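Local atomic coordinates of alanine racemase, biosynthetic (Pseudomonas aeruginosa PAO1, PDB entry 6A2F), a protein that belongs to the alanine racemase family, joining an N-terminal TIM-barrel domain to a C-terminal beta domain and carrying a covalently attached pyridoxal phosphate group. Residues G132-P135 and A136-R139; L170-Q173 and Q174-F178; E245-V248 and G249-V252. All coordinates share one frame; numbering follows the deposited sequence.

Interaction 1. Residues G132-P135 and A136-R139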
loop_
_atom_site.group_PDB
_atom_site.type_symbol
_atom_site.label_atom_id
_atom_site.label_comp_id
_atom_site.label_asym_id
_atom_site.label_seq_id
_atom_site.Cartn_x
_atom_site.Cartn_y
_atom_site.Cartn_z
ATOM N N GLY A 132 -17.325 -19.136 7.133
ATOM C CA GLY A 132 -17.677 -20.183 8.099
ATOM C C GLY A 132 -19.118 -20.673 8.054
ATOM O O GLY A 132 -19.998 -19.989 7.533
ATOM N N PHE A 133 -19.342 -21.871 8.597
ATOM C CA PHE A 133 -20.673 -22.476 8.708
ATOM C C PHE A 133 -21.417 -21.968 9.947
ATOM O O PHE A 133 -20.793 -21.524 10.914
ATOM C CB PHE A 133 -20.557 -23.999 8.843
ATOM C CG PHE A 133 -19.944 -24.690 7.654
ATOM C CD1 PHE A 133 -20.669 -24.866 6.478
ATOM C CD2 PHE A 133 -18.651 -25.205 7.728
ATOM C CE1 PHE A 133 -20.110 -25.520 5.392
ATOM C CE2 PHE A 133 -18.085 -25.862 6.644
ATOM C CZ PHE A 133 -18.817 -26.017 5.474
ATOM N N ASP A 134 -22.749 -22.053 9.921
ATOM C CA ASP A 134 -23.549 -21.958 11.149
ATOM C C ASP A 134 -23.384 -23.263 11.956
ATOM O O ASP A 134 -22.905 -24.264 11.411
ATOM C CB ASP A 134 -25.033 -21.634 10.855
ATOM C CG ASP A 134 -25.719 -22.679 9.964
ATOM O OD1 ASP A 134 -25.656 -23.899 10.257
ATOM O OD2 ASP A 134 -26.354 -22.269 8.968
ATOM N N PRO A 135 -23.756 -23.260 13.253
ATOM C CA PRO A 135 -23.565 -24.488 14.037
ATOM C C PRO A 135 -24.180 -25.756 13.424
ATOM O O PRO A 135 -23.539 -26.806 13.441
ATOM C CB PRO A 135 -24.213 -24.148 15.381
ATOM C CG PRO A 135 -24.034 -22.674 15.500
ATOM C CD PRO A 135 -24.186 -22.133 14.104
ATOM N N ALA A 136 -25.389 -25.655 12.867
ATOM C CA ALA A 136 -26.065 -26.828 12.282
ATOM C C ALA A 136 -25.296 -27.427 11.096
ATOM O O ALA A 136 -25.108 -28.641 11.022
ATOM C CB ALA A 136 -27.499 -26.494 11.889
ATOM N N ALA A 137 -24.846 -26.567 10.184
ATOM C CA ALA A 137 -24.099 -26.999 9.007
ATOM C C ALA A 137 -22.757 -27.626 9.386
ATOM O O ALA A 137 -22.336 -28.614 8.776
ATOM C CB ALA A 137 -23.905 -25.838 8.038
ATOM N N LEU A 138 -22.099 -27.069 10.401
ATOM C CA LEU A 138 -20.817 -27.602 10.853
ATOM C C LEU A 138 -20.969 -29.003 11.436
ATOM O O LEU A 138 -20.135 -29.877 11.178
ATOM C CB LEU A 138 -20.126 -26.662 11.847
ATOM C CG LEU A 138 -18.606 -26.863 11.951
ATOM C CD1 LEU A 138 -17.896 -25.532 12.109
ATOM C CD2 LEU A 138 -18.212 -27.827 13.065
ATOM N N ARG A 139 -22.031 -29.220 12.206
ATOM C CA ARG A 139 -22.323 -30.550 12.749
ATOM C C ARG A 139 -22.539 -31.536 11.600
ATOM O O ARG A 139 -21.993 -32.639 11.616
ATOM C CB ARG A 139 -23.533 -30.519 13.694
ATOM C CG ARG A 139 -23.446 -29.434 14.760
ATOM C CD ARG A 139 -24.549 -29.514 15.802
ATOM N NE ARG A 139 -24.105 -30.285 16.955
ATOM C CZ ARG A 139 -23.674 -29.758 18.096
ATOM N NH1 ARG A 139 -23.638 -28.445 18.271
ATOM N NH2 ARG A 139 -23.285 -30.556 19.072
#
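D134 and A137 form the N-cap bond that opens helix 135-145, a helix of the TIM-barrel domain. A137 N donates to D134 OD1 at 2.8 Å. The bond is almost straight, 167° at the hydrogen, and meets the oxygen nearly in line with its C-O bond. The side chain reaches this position because its CG stands between the backbone N and the carbonyl carbon (chi1 59°), which turns the carboxylate back over the first turn. There it faces the start of the helix, whose dipole would probably favour the charged form. The backbone of D134 joins in: L138 N donates to D134 O at 3.1 Å. R139 N donates in turn to P135 O at 3.1 Å, and P135 fills the first position of the helix.

An apolar contact flanks the cap. F133 CB lies 4.0 Å from L138 CB, so the residue before the cap meets the fourth residue after it, a hydrophobic staple. The F133 ring lies obliquely to the A137 methyl, with F133 CD1 3.7 Å from A137 CB.

Further out, the F133 ring stacks with W141, one turn beyond A137, and L138 is buried against L124, L181 and F186. On the other chain of the dimer, R244 makes a weak hydrogen bond to G132 O. R139 bends at its third torsion (chi3 94°), and its guanidinium group uses two nitrogens: NH2 forms a salt bridge with D183 OD2, and NH1 bonds to G180 O.

Interaction 2. Residues L170-Q173 and Q174-F178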
loop_
_atom_site.group_PDB
_atom_site.type_symbol
_atom_site.label_atom_id
_atom_site.label_comp_id
_atom_site.label_asym_id
_atom_site.label_seq_id
_atom_site.Cartn_x
_atom_site.Cartn_y
_atom_site.Cartn_z
ATOM N N LEU A 170 -20.265 -9.353 21.978
ATOM C CA LEU A 170 -20.128 -10.341 20.899
ATOM C C LEU A 170 -19.026 -11.379 21.154
ATOM O O LEU A 170 -19.135 -12.526 20.706
ATOM C CB LEU A 170 -19.916 -9.642 19.549
ATOM C CG LEU A 170 -19.892 -10.484 18.267
ATOM C CD1 LEU A 170 -21.229 -11.174 18.017
ATOM C CD2 LEU A 170 -19.504 -9.618 17.079
ATOM N N THR A 171 -17.982 -10.967 21.875
ATOM C CA THR A 171 -16.883 -11.853 22.266
ATOM C C THR A 171 -17.388 -13.042 23.087
ATOM O O THR A 171 -16.961 -14.178 22.862
ATOM C CB THR A 171 -15.793 -11.086 23.051
ATOM O OG1 THR A 171 -15.284 -10.021 22.241
ATOM C CG2 THR A 171 -14.637 -12.001 23.444
ATOM N N GLU A 172 -18.296 -12.775 24.028
ATOM C CA GLU A 172 -18.908 -13.831 24.841
ATOM C C GLU A 172 -19.807 -14.726 23.989
ATOM O O GLU A 172 -19.757 -15.953 24.107
ATOM C CB GLU A 172 -19.675 -13.240 26.040
ATOM C CG GLU A 172 -20.218 -14.259 27.045
ATOM C CD GLU A 172 -19.144 -15.148 27.667
ATOM O OE1 GLU A 172 -19.410 -16.353 27.876
ATOM O OE2 GLU A 172 -18.030 -14.656 27.953
ATOM N N GLN A 173 -20.610 -14.105 23.126
ATOM C CA GLN A 173 -21.462 -14.828 22.183
ATOM C C GLN A 173 -20.655 -15.781 21.308
ATOM O O GLN A 173 -21.070 -16.919 21.089
ATOM C CB GLN A 173 -22.214 -13.862 21.270
ATOM C CG GLN A 173 -23.456 -13.230 21.861
ATOM C CD GLN A 173 -24.200 -12.386 20.838
ATOM O OE1 GLN A 173 -24.490 -12.842 19.727
ATOM N NE2 GLN A 173 -24.506 -11.145 21.207
ATOM N N GLN A 174 -19.515 -15.300 20.804
ATOM C CA GLN A 174 -18.669 -16.077 19.893
ATOM C C GLN A 174 -18.028 -17.260 20.606
ATOM O O GLN A 174 -17.909 -18.346 20.039
ATOM C CB GLN A 174 -17.594 -15.189 19.254
ATOM C CG GLN A 174 -18.121 -14.259 18.174
ATOM C CD GLN A 174 -17.016 -13.580 17.394
ATOM O OE1 GLN A 174 -16.551 -12.500 17.759
ATOM N NE2 GLN A 174 -16.595 -14.208 16.301
ATOM N N LEU A 175 -17.636 -17.033 21.857
ATOM C CA LEU A 175 -17.009 -18.050 22.693
ATOM C C LEU A 175 -18.014 -19.150 23.048
ATOM O O LEU A 175 -17.687 -20.340 22.996
ATOM C CB LEU A 175 -16.419 -17.387 23.947
ATOM C CG LEU A 175 -15.356 -18.017 24.864
ATOM C CD1 LEU A 175 -15.889 -18.203 26.276
ATOM C CD2 LEU A 175 -14.730 -19.304 24.335
ATOM N N GLU A 176 -19.241 -18.742 23.377
ATOM C CA GLU A 176 -20.324 -19.676 23.688
ATOM C C GLU A 176 -20.716 -20.515 22.478
ATOM O O GLU A 176 -20.991 -21.711 22.615
ATOM C CB GLU A 176 -21.545 -18.937 24.248
ATOM C CG GLU A 176 -21.449 -18.625 25.735
ATOM C CD GLU A 176 -22.499 -17.630 26.207
ATOM O OE1 GLU A 176 -23.572 -17.521 25.565
ATOM O OE2 GLU A 176 -22.250 -16.953 27.228
ATOM N N SER A 177 -20.737 -19.886 21.304
ATOM C CA SER A 177 -20.996 -20.581 20.046
ATOM C C SER A 177 -19.949 -21.671 19.799
ATOM O O SER A 177 -20.295 -22.814 19.499
ATOM C CB SER A 177 -21.013 -19.586 18.882
ATOM O OG SER A 177 -21.100 -20.257 17.636
ATOM N N PHE A 178 -18.676 -21.300 19.941
ATOM C CA PHE A 178 -17.544 -22.213 19.800
ATOM C C PHE A 178 -17.654 -23.379 20.782
ATOM O O PHE A 178 -17.584 -24.539 20.374
ATOM C CB PHE A 178 -16.225 -21.449 20.005
ATOM C CG PHE A 178 -14.989 -22.222 19.611
ATOM C CD1 PHE A 178 -14.413 -23.148 20.481
ATOM C CD2 PHE A 178 -14.384 -22.005 18.376
ATOM C CE1 PHE A 178 -13.274 -23.855 20.121
ATOM C CE2 PHE A 178 -13.241 -22.704 18.012
ATOM C CZ PHE A 178 -12.685 -23.629 18.886
HETATM O O HOH W 1 -15.152 -10.885 19.372
#
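L170 and Q174 meet one turn apart on helix 169-179, the helix of the beta-alpha-beta unit formed with strands 151-157 and 189-190. Q174 N donates to L170 O at 2.8 Å, and the next three residues repeat this i to i+4 pattern. The Q174 side chain marks the tight side. Q174 CG lies 3.2 Å from L170 O. Beyond CG the chain is extended (chi2 -170°), and it carries the amide past the L170 branch point, with Q174 OE1 3.9 Å from L170 CG. The buried amide is well gripped. Q174 OE1 accepts from A161 N, and also from a water 2.7 Å away. The same water lies 3.0 Å from T171 OG1 in a second hydrogen bond. Q174 NE2 donates to S126 OG and, more weakly, to H159 O. Bonds at both ends of the amide should fix its rotation. L170 also packs on S251 of the second subunit.

The solvent side is looser. E172 bends at its second torsion (chi2 58°), and E176 extends across it. The two carboxylates would probably repel if both are charged, and they lie on the exposed side of the helix. E172 OE1 comes 3.0 Å from E176 OE2, with the two carboxylate planes 60° apart.

Interaction 3. Residues E245-V248 and G249-V252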
loop_
_atom_site.group_PDB
_atom_site.type_symbol
_atom_site.label_atom_id
_atom_site.label_comp_id
_atom_site.label_asym_id
_atom_site.label_seq_id
_atom_site.Cartn_x
_atom_site.Cartn_y
_atom_site.Cartn_z
ATOM N N GLU A 245 12.555 27.930 4.531
ATOM C CA GLU A 245 11.916 28.964 5.324
ATOM C C GLU A 245 10.577 29.291 4.671
ATOM O O GLU A 245 10.513 29.528 3.462
ATOM C CB GLU A 245 12.790 30.221 5.372
ATOM C CG GLU A 245 14.146 30.040 6.043
ATOM C CD GLU A 245 14.043 29.827 7.543
ATOM O OE1 GLU A 245 14.967 29.210 8.118
ATOM O OE2 GLU A 245 13.039 30.271 8.149
ATOM N N VAL A 246 9.512 29.289 5.465
ATOM C CA VAL A 246 8.173 29.607 4.971
ATOM C C VAL A 246 7.587 30.736 5.814
ATOM O O VAL A 246 7.445 30.602 7.034
ATOM C CB VAL A 246 7.237 28.376 5.000
ATOM C CG1 VAL A 246 5.883 28.706 4.396
ATOM C CG2 VAL A 246 7.855 27.203 4.256
ATOM N N ALA A 247 7.261 31.848 5.156
ATOM C CA ALA A 247 6.720 33.037 5.823
ATOM C C ALA A 247 5.268 32.843 6.254
ATOM O O ALA A 247 4.580 31.958 5.749
ATOM C CB ALA A 247 6.849 34.258 4.918
ATOM N N VAL A 248 4.816 33.671 7.193
ATOM C CA VAL A 248 3.425 33.653 7.660
ATOM C C VAL A 248 2.459 33.859 6.482
ATOM O O VAL A 248 2.708 34.691 5.604
ATOM C CB VAL A 248 3.196 34.683 8.806
ATOM C CG1 VAL A 248 3.459 36.111 8.343
ATOM C CG2 VAL A 248 1.802 34.556 9.410
ATOM N N GLY A 249 1.387 33.067 6.451
ATOM C CA GLY A 249 0.378 33.155 5.393
ATOM C C GLY A 249 0.705 32.365 4.136
ATOM O O GLY A 249 -0.140 32.237 3.240
ATOM N N GLU A 250 1.931 31.850 4.056
ATOM C CA GLU A 250 2.342 31.000 2.936
ATOM C C GLU A 250 1.903 29.557 3.178
ATOM O O GLU A 250 1.805 29.112 4.324
ATOM C CB GLU A 250 3.857 31.081 2.701
ATOM C CG GLU A 250 4.351 32.446 2.227
ATOM C CD GLU A 250 5.831 32.466 1.867
ATOM O OE1 GLU A 250 6.195 33.172 0.898
ATOM O OE2 GLU A 250 6.637 31.788 2.544
ATOM N N SER A 251 1.632 28.832 2.095
ATOM C CA SER A 251 1.093 27.475 2.196
ATOM C C SER A 251 2.107 26.388 1.830
ATOM O O SER A 251 3.097 26.656 1.152
ATOM C CB SER A 251 -0.188 27.333 1.358
ATOM O OG SER A 251 0.055 27.554 -0.021
ATOM N N VAL A 252 1.851 25.165 2.296
ATOM C CA VAL A 252 2.732 24.024 2.037
ATOM C C VAL A 252 1.967 22.857 1.415
ATOM O O VAL A 252 0.928 22.436 1.934
ATOM C CB VAL A 252 3.475 23.572 3.318
ATOM C CG1 VAL A 252 4.153 22.219 3.126
ATOM C CG2 VAL A 252 4.498 24.619 3.724
#
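E250 folds back on A247 across a type II beta turn that runs from A247 to E250. The turn is closed by E250 N, which donates to A247 O at 3.1 Å. G249 takes a positive phi (85°) at its third position.

The E250 side chain then crosses to the other arm. Its CB lies 3.6 Å from V246 CG1 and 3.3 Å from A247 O. Its CG runs on past that carbonyl, 3.6 Å from A247 O. With the chain extended beyond CG (chi2 -174°), E250 CD reaches to 3.7 Å from the A247 methyl carbon CB. At the tip, E250 OE2 accepts from A247 N at 2.7 Å. The N-H comes from above the carboxylate plane, about 40° out of it. The turn therefore has a backbone bond and a side-chain bond, both between A247 and E250.

Deeper in, V246 CG2 and V252 CG2 approach to 4.3 Å. Both valines rest on I266 of strand 264-269, which pairs with strand 234-246. The chain at about 251-252 is a weakly bonded strand alongside 258-259, and H129 of the second subunit packs on V246, E250 and V252.

Overall arrangement
The three contacts follow one another along the chain, and none nests in or crosses another. Interaction 1 caps helix 135-145, after strand 118-123. Interaction 2 lies within helix 169-179, so it closes no loop. These two belong to the TIM-barrel domain, with centres about 14 Å apart. Interaction 3 closes the turn after the long strand 234-246 in the C-terminal domain, and its centre lies about 62 Å from that of interaction 1. Within one chain it is remote from both. The dimer brings the domains together: segment 170-173 of one chain meets segment 249-252 of the other, so interactions 2 and 3 touch across the subunit boundary.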